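Local structure of aminotransferase (Streptomyces pactum, 4ZM4) at residues Q407-Y412 with Q440-G445; R400-L405 with V411-N416. The protein belongs to the class-III aminotransferases, a family of enzymes that depend on pyridoxal 5'-phosphate. The protein carries 1 engineered substitution. All coordinates share one frame; numbering follows the deposited sequence.

In the fold
Both contacts are built around helix 396-408 and strand 411-412, and their centres lie about 8 Å apart. Contact 2 folds the helix back on the chain that follows it; contact 1 joins the turn between them to the C-terminal helix 429-444. The two share Val411 and Tyr412 and meet directly where Leu443 CD2 packs 3.5 Å from Leu402 CD1. Contact 1 is the more peripheral, its centre about 26 Å from the centre of the chain against about 19 Å for contact 2. At contact 2 the side chain of His414 is about 5 Å from the bound P3B.

Contact 1: Q407-Y412 with Q440-G445; sequences QKEGVY and QRSLVG
Glu409 and Arg441 join in a salt bridge in which one carboxylate oxygen takes both bonds. Arg441 offers NE and NH2 side-on, each nitrogen 3.1 Å from Glu409 OE1, and that oxygen lies in the guanidinium plane. The carboxylate is turned steeply, its plane 70° from that of the guanidinium, and both nitrogens reach OE1 from the same face of it. NH2 arrives on the anti side, tilted out of the plane, whereas NE stands well above it. Bends at chi2 and chi3 turn the Arg441 chain so that NE and NH2 face Glu409 OE1; Arg441 CB lies 4.0 Å from Glu409 CD. Glu409 sits at the turn between helix 396-408 and strand 411-412, where a Schellman motif ends the helix: Gly410 has positive phi, and its N bonds Gln407 O at 3.0 Å. The Glu409 side chain bends at chi2 (-61°) and reaches over to helix 429-444, the C-terminal helix of this class-III aminotransferase. Glu409 CG rests 3.4 Å from Ser442 OG. That hydroxyl is hydrogen-bonded to Ala438 O, one turn back in its helix. Arg441 is exposed, placing the ion pair at the protein surface.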
ATOM      1  N   GLN B 407       4.959 -14.046  27.207  1.00 23.83           N
ATOM      2  CA  GLN B 407       5.997 -13.213  26.606  1.00 23.70           C
ATOM      3  C   GLN B 407       7.249 -13.208  27.457  1.00 26.21           C
ATOM      4  O   GLN B 407       8.352 -13.350  26.927  1.00 24.06           O
ATOM      5  CB  GLN B 407       5.508 -11.795  26.386  1.00 24.47           C
ATOM      6  CG  GLN B 407       6.456 -10.924  25.566  1.00 24.27           C
ATOM      7  CD  GLN B 407       5.870  -9.557  25.225  1.00 24.97           C
ATOM      8  OE1 GLN B 407       4.758  -9.454  24.681  1.00 26.85           O
ATOM      9  NE2 GLN B 407       6.613  -8.495  25.538  1.00 24.76           N
ATOM     10  N   LYS B 408       7.080 -13.087  28.776  1.00 28.33           N
ATOM     11  CA  LYS B 408       8.190 -13.216  29.701  1.00 31.83           C
ATOM     12  C   LYS B 408       8.841 -14.571  29.661  1.00 30.72           C
ATOM     13  O   LYS B 408      10.057 -14.665  29.836  1.00 33.44           O
ATOM     14  CB  LYS B 408       7.757 -12.960  31.137  1.00 37.54           C
ATOM     15  CG  LYS B 408       7.455 -11.521  31.425  1.00 41.24           C
ATOM     16  CD  LYS B 408       6.839 -11.439  32.799  1.00 47.92           C
ATOM     17  CE  LYS B 408       6.785 -10.011  33.293  1.00 54.58           C
ATOM     18  NZ  LYS B 408       6.905 -10.051  34.773  1.00 62.20           N
ATOM     19  N   GLU B 409       8.054 -15.630  29.483  1.00 28.73           N
ATOM     20  CA  GLU B 409       8.621 -16.970  29.304  1.00 26.08           C
ATOM     21  C   GLU B 409       9.272 -17.176  27.932  1.00 24.96           C
ATOM     22  O   GLU B 409       9.807 -18.239  27.664  1.00 25.56           O
ATOM     23  CB  GLU B 409       7.551 -18.043  29.532  1.00 27.92           C
ATOM     24  CG  GLU B 409       6.960 -18.079  30.934  1.00 27.67           C
ATOM     25  CD  GLU B 409       7.986 -18.375  32.020  1.00 27.49           C
ATOM     26  OE1 GLU B 409       9.028 -18.993  31.741  1.00 23.00           O
ATOM     27  OE2 GLU B 409       7.711 -18.039  33.190  1.00 30.00           O
ATOM     28  N   GLY B 410       9.209 -16.182  27.049  1.00 24.48           N
ATOM     29  CA  GLY B 410       9.853 -16.258  25.733  1.00 22.98           C
ATOM     30  C   GLY B 410       8.984 -16.761  24.608  1.00 23.27           C
ATOM     31  O   GLY B 410       9.481 -17.334  23.644  1.00 23.27           O
ATOM     32  N   VAL B 411       7.672 -16.546  24.715  1.00 24.46           N
ATOM     33  CA  VAL B 411       6.718 -16.901  23.650  1.00 23.48           C
ATOM     34  C   VAL B 411       5.803 -15.692  23.419  1.00 22.81           C
ATOM     35  O   VAL B 411       5.144 -15.236  24.352  1.00 21.87           O
ATOM     36  CB  VAL B 411       5.885 -18.134  24.041  1.00 23.55           C
ATOM     37  CG1 VAL B 411       4.780 -18.428  23.014  1.00 25.07           C
ATOM     38  CG2 VAL B 411       6.789 -19.348  24.203  1.00 22.98           C
ATOM     39  N   TYR B 412       5.761 -15.187  22.183  1.00 20.35           N
ATOM     40  CA  TYR B 412       4.880 -14.092  21.842  1.00 18.62           C
ATOM     41  C   TYR B 412       3.687 -14.551  21.020  1.00 19.49           C
ATOM     42  O   TYR B 412       3.857 -15.104  19.936  1.00 19.08           O
ATOM     43  CB  TYR B 412       5.615 -12.990  21.076  1.00 17.57           C
ATOM     44  CG  TYR B 412       4.711 -11.854  20.678  1.00 17.35           C
ATOM     45  CD1 TYR B 412       4.301 -10.916  21.599  1.00 17.24           C
ATOM     46  CD2 TYR B 412       4.216 -11.742  19.377  1.00 18.15           C
ATOM     47  CE1 TYR B 412       3.442  -9.874  21.263  1.00 16.62           C
ATOM     48  CE2 TYR B 412       3.346 -10.704  19.025  1.00 17.11           C
ATOM     49  CZ  TYR B 412       2.968  -9.775  19.976  1.00 17.24           C
ATOM     50  OH  TYR B 412       2.127  -8.737  19.637  1.00 16.52           O
ATOM     51  N   GLN B 440       2.624 -23.747  29.945  1.00 34.37           N
ATOM     52  CA  GLN B 440       2.434 -24.414  31.251  1.00 39.34           C
ATOM     53  C   GLN B 440       2.882 -23.480  32.405  1.00 40.41           C
ATOM     54  O   GLN B 440       2.117 -23.186  33.319  1.00 30.59           O
ATOM     55  CB  GLN B 440       3.214 -25.738  31.263  1.00 39.36           C
ATOM     56  CG  GLN B 440       3.954 -26.110  32.535  1.00 44.83           C
ATOM     57  CD  GLN B 440       3.055 -26.750  33.551  1.00 50.69           C
ATOM     58  OE1 GLN B 440       2.154 -27.504  33.197  1.00 59.23           O
ATOM     59  NE2 GLN B 440       3.298 -26.472  34.830  1.00 52.55           N
ATOM     60  N   ARG B 441       4.112 -22.985  32.307  1.00 40.26           N
ATOM     61  CA  ARG B 441       4.661 -22.084  33.314  1.00 41.68           C
ATOM     62  C   ARG B 441       3.824 -20.803  33.449  1.00 42.83           C
ATOM     63  O   ARG B 441       3.555 -20.350  34.559  1.00 45.22           O
ATOM     64  CB  ARG B 441       6.133 -21.769  32.997  1.00 42.35           C
ATOM     65  CG  ARG B 441       7.118 -22.595  33.824  1.00 42.55           C
ATOM     66  CD  ARG B 441       8.381 -23.055  33.101  1.00 40.42           C
ATOM     67  NE  ARG B 441       8.826 -22.118  32.076  1.00 38.65           N
ATOM     68  CZ  ARG B 441       9.321 -22.469  30.884  1.00 38.85           C
ATOM     69  NH1 ARG B 441       9.455 -23.751  30.541  1.00 39.08           N
ATOM     70  NH2 ARG B 441       9.682 -21.523  30.016  1.00 39.10           N
ATOM     71  N   SER B 442       3.351 -20.265  32.328  1.00 41.40           N
ATOM     72  CA  SER B 442       2.550 -19.052  32.352  1.00 38.31           C
ATOM     73  C   SER B 442       1.180 -19.284  32.997  1.00 36.07           C
ATOM     74  O   SER B 442       0.662 -18.412  33.703  1.00 35.75           O
ATOM     75  CB  SER B 442       2.388 -18.493  30.931  1.00 40.65           C
ATOM     76  OG  SER B 442       3.659 -18.336  30.316  1.00 40.37           O
ATOM     77  N   LEU B 443       0.574 -20.439  32.755  1.00 34.49           N
ATOM     78  CA  LEU B 443      -0.751 -20.710  33.332  1.00 36.48           C
ATOM     79  C   LEU B 443      -0.652 -20.839  34.843  1.00 39.63           C
ATOM     80  O   LEU B 443      -1.547 -20.426  35.557  1.00 41.53           O
ATOM     81  CB  LEU B 443      -1.402 -21.969  32.729  1.00 33.53           C
ATOM     82  CG  LEU B 443      -1.918 -21.896  31.300  1.00 31.19           C
ATOM     83  CD1 LEU B 443      -2.215 -23.297  30.785  1.00 30.44           C
ATOM     84  CD2 LEU B 443      -3.146 -21.002  31.167  1.00 30.98           C
ATOM     85  N   VAL B 444       0.439 -21.421  35.324  1.00 46.36           N
ATOM     86  CA  VAL B 444       0.625 -21.615  36.763  1.00 47.52           C
ATOM     87  C   VAL B 444       0.712 -20.252  37.467  1.00 47.09           C
ATOM     88  O   VAL B 444       0.267 -20.120  38.610  1.00 52.01           O
ATOM     89  CB  VAL B 444       1.825 -22.555  37.064  1.00 49.16           C
ATOM     90  CG1 VAL B 444       2.065 -22.693  38.560  1.00 49.67           C
ATOM     91  CG2 VAL B 444       1.584 -23.941  36.466  1.00 48.71           C
ATOM     92  N   GLY B 445       1.222 -19.232  36.767  1.00 46.10           N
ATOM     93  CA  GLY B 445       1.268 -17.859  37.293  1.00 42.14           C
ATOM     94  C   GLY B 445      -0.037 -17.063  37.183  1.00 40.18           C
ATOM     95  O   GLY B 445      -0.113 -15.906  37.599  1.00 38.16           O
TER

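Contact 2: R400-L405 with V411-N416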
ATOM      1  N   ARG B 400      -5.248 -11.625  28.161  1.00 26.34           N
ATOM      2  CA  ARG B 400      -4.237 -10.565  28.169  1.00 24.73           C
ATOM      3  C   ARG B 400      -3.173 -10.855  29.195  1.00 24.51           C
ATOM      4  O   ARG B 400      -1.974 -10.640  28.962  1.00 27.44           O
ATOM      5  CB  ARG B 400      -4.849  -9.179  28.451  1.00 26.53           C
ATOM      6  CG  ARG B 400      -5.654  -8.581  27.307  1.00 28.72           C
ATOM      7  CD  ARG B 400      -5.955  -7.089  27.446  1.00 31.25           C
ATOM      8  NE  ARG B 400      -4.899  -6.292  26.804  1.00 39.34           N
ATOM      9  CZ  ARG B 400      -4.733  -6.139  25.482  1.00 46.22           C
ATOM     10  NH1 ARG B 400      -5.558  -6.719  24.601  1.00 47.21           N
ATOM     11  NH2 ARG B 400      -3.732  -5.397  25.027  1.00 51.88           N
ATOM     12  N   ARG B 401      -3.605 -11.317  30.353  1.00 25.49           N
ATOM     13  CA  ARG B 401      -2.687 -11.549  31.465  1.00 26.83           C
ATOM     14  C   ARG B 401      -1.809 -12.728  31.124  1.00 27.00           C
ATOM     15  O   ARG B 401      -0.579 -12.655  31.242  1.00 30.98           O
ATOM     16  CB  ARG B 401      -3.485 -11.783  32.748  1.00 27.97           C
ATOM     17  CG  ARG B 401      -2.714 -11.645  34.049  1.00 28.76           C
ATOM     18  CD  ARG B 401      -3.560 -11.002  35.127  1.00 27.82           C
ATOM     19  NE  ARG B 401      -4.846 -11.585  35.434  1.00 28.07           N
ATOM     20  CZ  ARG B 401      -5.056 -12.706  36.101  1.00 28.00           C
ATOM     21  NH1 ARG B 401      -4.040 -13.500  36.451  1.00 30.87           N
ATOM     22  NH2 ARG B 401      -6.288 -13.061  36.374  1.00 25.71           N
ATOM     23  N   LEU B 402      -2.418 -13.770  30.562  1.00 26.38           N
ATOM     24  CA  LEU B 402      -1.661 -14.925  30.039  1.00 24.60           C
ATOM     25  C   LEU B 402      -0.593 -14.556  29.008  1.00 23.67           C
ATOM     26  O   LEU B 402       0.500 -15.125  29.029  1.00 24.17           O
ATOM     27  CB  LEU B 402      -2.604 -15.962  29.433  1.00 24.42           C
ATOM     28  CG  LEU B 402      -1.976 -17.279  29.003  1.00 25.44           C
ATOM     29  CD1 LEU B 402      -1.504 -18.053  30.228  1.00 27.68           C
ATOM     30  CD2 LEU B 402      -2.959 -18.107  28.187  1.00 25.92           C
ATOM     31  N   GLN B 403      -0.868 -13.618  28.110  1.00 23.42           N
ATOM     32  CA  GLN B 403       0.133 -13.336  27.081  1.00 24.41           C
ATOM     33  C   GLN B 403       1.327 -12.528  27.604  1.00 24.84           C
ATOM     34  O   GLN B 403       2.437 -12.750  27.143  1.00 24.03           O
ATOM     35  CB  GLN B 403      -0.464 -12.752  25.760  1.00 24.11           C
ATOM     36  CG  GLN B 403      -0.388 -11.260  25.525  1.00 24.12           C
ATOM     37  CD  GLN B 403       0.989 -10.653  25.333  1.00 20.67           C
ATOM     38  OE1 GLN B 403       1.304  -9.709  26.011  1.00 23.15           O
ATOM     39  NE2 GLN B 403       1.745 -11.111  24.371  1.00 20.38           N
ATOM     40  N   THR B 404       1.117 -11.619  28.562  1.00 25.09           N
ATOM     41  CA  THR B 404       2.259 -10.973  29.285  1.00 23.25           C
ATOM     42  C   THR B 404       3.154 -12.033  29.910  1.00 22.63           C
ATOM     43  O   THR B 404       4.382 -11.955  29.824  1.00 23.00           O
ATOM     44  CB  THR B 404       1.765 -10.005  30.388  1.00 23.22           C
ATOM     45  OG1 THR B 404       1.092  -8.892  29.795  1.00 22.08           O
ATOM     46  CG2 THR B 404       2.900  -9.485  31.242  1.00 23.61           C
ATOM     47  N   LEU B 405       2.537 -13.038  30.538  1.00 23.90           N
ATOM     48  CA  LEU B 405       3.292 -14.079  31.234  1.00 24.71           C
ATOM     49  C   LEU B 405       4.050 -14.930  30.241  1.00 25.03           C
ATOM     50  O   LEU B 405       5.217 -15.264  30.460  1.00 25.69           O
ATOM     51  CB  LEU B 405       2.356 -14.935  32.099  1.00 26.34           C
ATOM     52  CG  LEU B 405       1.841 -14.249  33.386  1.00 27.41           C
ATOM     53  CD1 LEU B 405       0.585 -14.926  33.920  1.00 26.86           C
ATOM     54  CD2 LEU B 405       2.942 -14.205  34.442  1.00 26.86           C
ATOM     55  N   VAL B 411       7.672 -16.546  24.715  1.00 24.46           N
ATOM     56  CA  VAL B 411       6.718 -16.901  23.650  1.00 23.48           C
ATOM     57  C   VAL B 411       5.803 -15.692  23.419  1.00 22.81           C
ATOM     58  O   VAL B 411       5.144 -15.236  24.352  1.00 21.87           O
ATOM     59  CB  VAL B 411       5.885 -18.134  24.041  1.00 23.55           C
ATOM     60  CG1 VAL B 411       4.780 -18.428  23.014  1.00 25.07           C
ATOM     61  CG2 VAL B 411       6.789 -19.348  24.203  1.00 22.98           C
ATOM     62  N   TYR B 412       5.761 -15.187  22.183  1.00 20.35           N
ATOM     63  CA  TYR B 412       4.880 -14.092  21.842  1.00 18.62           C
ATOM     64  C   TYR B 412       3.687 -14.551  21.020  1.00 19.49           C
ATOM     65  O   TYR B 412       3.857 -15.104  19.936  1.00 19.08           O
ATOM     66  CB  TYR B 412       5.615 -12.990  21.076  1.00 17.57           C
ATOM     67  CG  TYR B 412       4.711 -11.854  20.678  1.00 17.35           C
ATOM     68  CD1 TYR B 412       4.301 -10.916  21.599  1.00 17.24           C
ATOM     69  CD2 TYR B 412       4.216 -11.742  19.377  1.00 18.15           C
ATOM     70  CE1 TYR B 412       3.442  -9.874  21.263  1.00 16.62           C
ATOM     71  CE2 TYR B 412       3.346 -10.704  19.025  1.00 17.11           C
ATOM     72  CZ  TYR B 412       2.968  -9.775  19.976  1.00 17.24           C
ATOM     73  OH  TYR B 412       2.127  -8.737  19.637  1.00 16.52           O
ATOM     74  N   PHE B 413       2.485 -14.236  21.513  1.00 19.20           N
ATOM     75  CA  PHE B 413       1.294 -14.183  20.695  1.00 19.40           C
ATOM     76  C   PHE B 413       0.552 -12.860  20.983  1.00 18.98           C
ATOM     77  O   PHE B 413       0.847 -12.224  21.965  1.00 17.93           O
ATOM     78  CB  PHE B 413       0.409 -15.422  20.911  1.00 19.93           C
ATOM     79  CG  PHE B 413       0.070 -15.699  22.339  1.00 20.89           C
ATOM     80  CD1 PHE B 413      -1.031 -15.110  22.912  1.00 21.52           C
ATOM     81  CD2 PHE B 413       0.845 -16.530  23.107  1.00 21.43           C
ATOM     82  CE1 PHE B 413      -1.346 -15.345  24.232  1.00 22.47           C
ATOM     83  CE2 PHE B 413       0.525 -16.784  24.424  1.00 22.08           C
ATOM     84  CZ  PHE B 413      -0.577 -16.195  24.993  1.00 21.76           C
ATOM     85  N   HIS B 414      -0.410 -12.476  20.133  1.00 19.47           N
ATOM     86  CA  HIS B 414      -1.176 -11.230  20.312  1.00 19.98           C
ATOM     87  C   HIS B 414      -2.072 -11.338  21.573  1.00 19.51           C
ATOM     88  O   HIS B 414      -2.688 -12.370  21.796  1.00 18.46           O
ATOM     89  CB  HIS B 414      -2.036 -10.949  19.088  1.00 21.10           C
ATOM     90  CG  HIS B 414      -2.574  -9.555  19.019  1.00 23.96           C
ATOM     91  ND1 HIS B 414      -3.563  -9.084  19.855  1.00 23.61           N
ATOM     92  CD2 HIS B 414      -2.294  -8.541  18.168  1.00 26.37           C
ATOM     93  CE1 HIS B 414      -3.838  -7.833  19.561  1.00 23.40           C
ATOM     94  NE2 HIS B 414      -3.103  -7.486  18.521  1.00 25.51           N
ATOM     95  N   PRO B 415      -2.142 -10.273  22.382  1.00 19.42           N
ATOM     96  CA  PRO B 415      -2.909 -10.316  23.632  1.00 20.15           C
ATOM     97  C   PRO B 415      -4.413 -10.478  23.509  1.00 20.19           C
ATOM     98  O   PRO B 415      -5.044 -10.891  24.490  1.00 21.31           O
ATOM     99  CB  PRO B 415      -2.620  -8.968  24.302  1.00 20.08           C
ATOM    100  CG  PRO B 415      -1.815  -8.180  23.340  1.00 20.28           C
ATOM    101  CD  PRO B 415      -1.256  -9.101  22.310  1.00 19.66           C
ATOM    102  N   ASN B 416      -4.977 -10.124  22.361  1.00 17.97           N
ATOM    103  CA  ASN B 416      -6.376 -10.293  22.110  1.00 18.41           C
ATOM    104  C   ASN B 416      -6.615 -11.748  21.711  1.00 19.54           C
ATOM    105  O   ASN B 416      -6.043 -12.250  20.752  1.00 22.10           O
ATOM    106  CB  ASN B 416      -6.837  -9.338  21.011  1.00 18.83           C
ATOM    107  CG  ASN B 416      -8.333  -9.370  20.791  1.00 20.31           C
ATOM    108  OD1 ASN B 416      -9.022 -10.339  21.133  1.00 19.77           O
ATOM    109  ND2 ASN B 416      -8.849  -8.311  20.234  1.00 22.25           N
TER
HETATM  110  O   HOH W   1       2.838 -13.833  24.522  1.00 22.28           O
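Arg400 and Pro415 bring the two backbones closest, with their CA atoms 4.7 Å apart; from there helix 400-405 and the extended segment 411-416 run in opposite senses and diverge. This is a helix-turn-strand unit: helix 396-408 reverses into strand 411-412, which adds an edge strand beside 59-62, and the chain then continues along the helix flank. A water bridges the two segments, donating to Gln403 O (2.9 Å) and Val411 O (2.7 Å) and accepting from Phe413 N, while also lying over one face of the Phe413 ring. Gln403 fills the interface. With chi1 at 100°, away from a staggered value, and a bend at chi2, its amide turns back to the extended chain, and Gln403 NE2 donates to Phe413 O at 2.8 Å; the carbonyl is met almost head-on, though the N-H...O angle is only 136°. Gln403 NE2 also makes a weak bond to Gln407 OE1, one turn on in the helix. Gln403 CG lies 3.4 Å from Pro415 CB, the two side chains side by side, and Gln403 CB packs obliquely against CE1 and CZ of the Phe413 ring. Trp421 meets the Phe413 ring too, with the planes inclined. Pro415 CB also lies under one face of the Arg400 guanidinium, offset toward its rim and 3.7 Å from NH1. Beyond the proline, Asn416 N donates to His414 ND1 at 3.1 Å, in the plane of the imidazole.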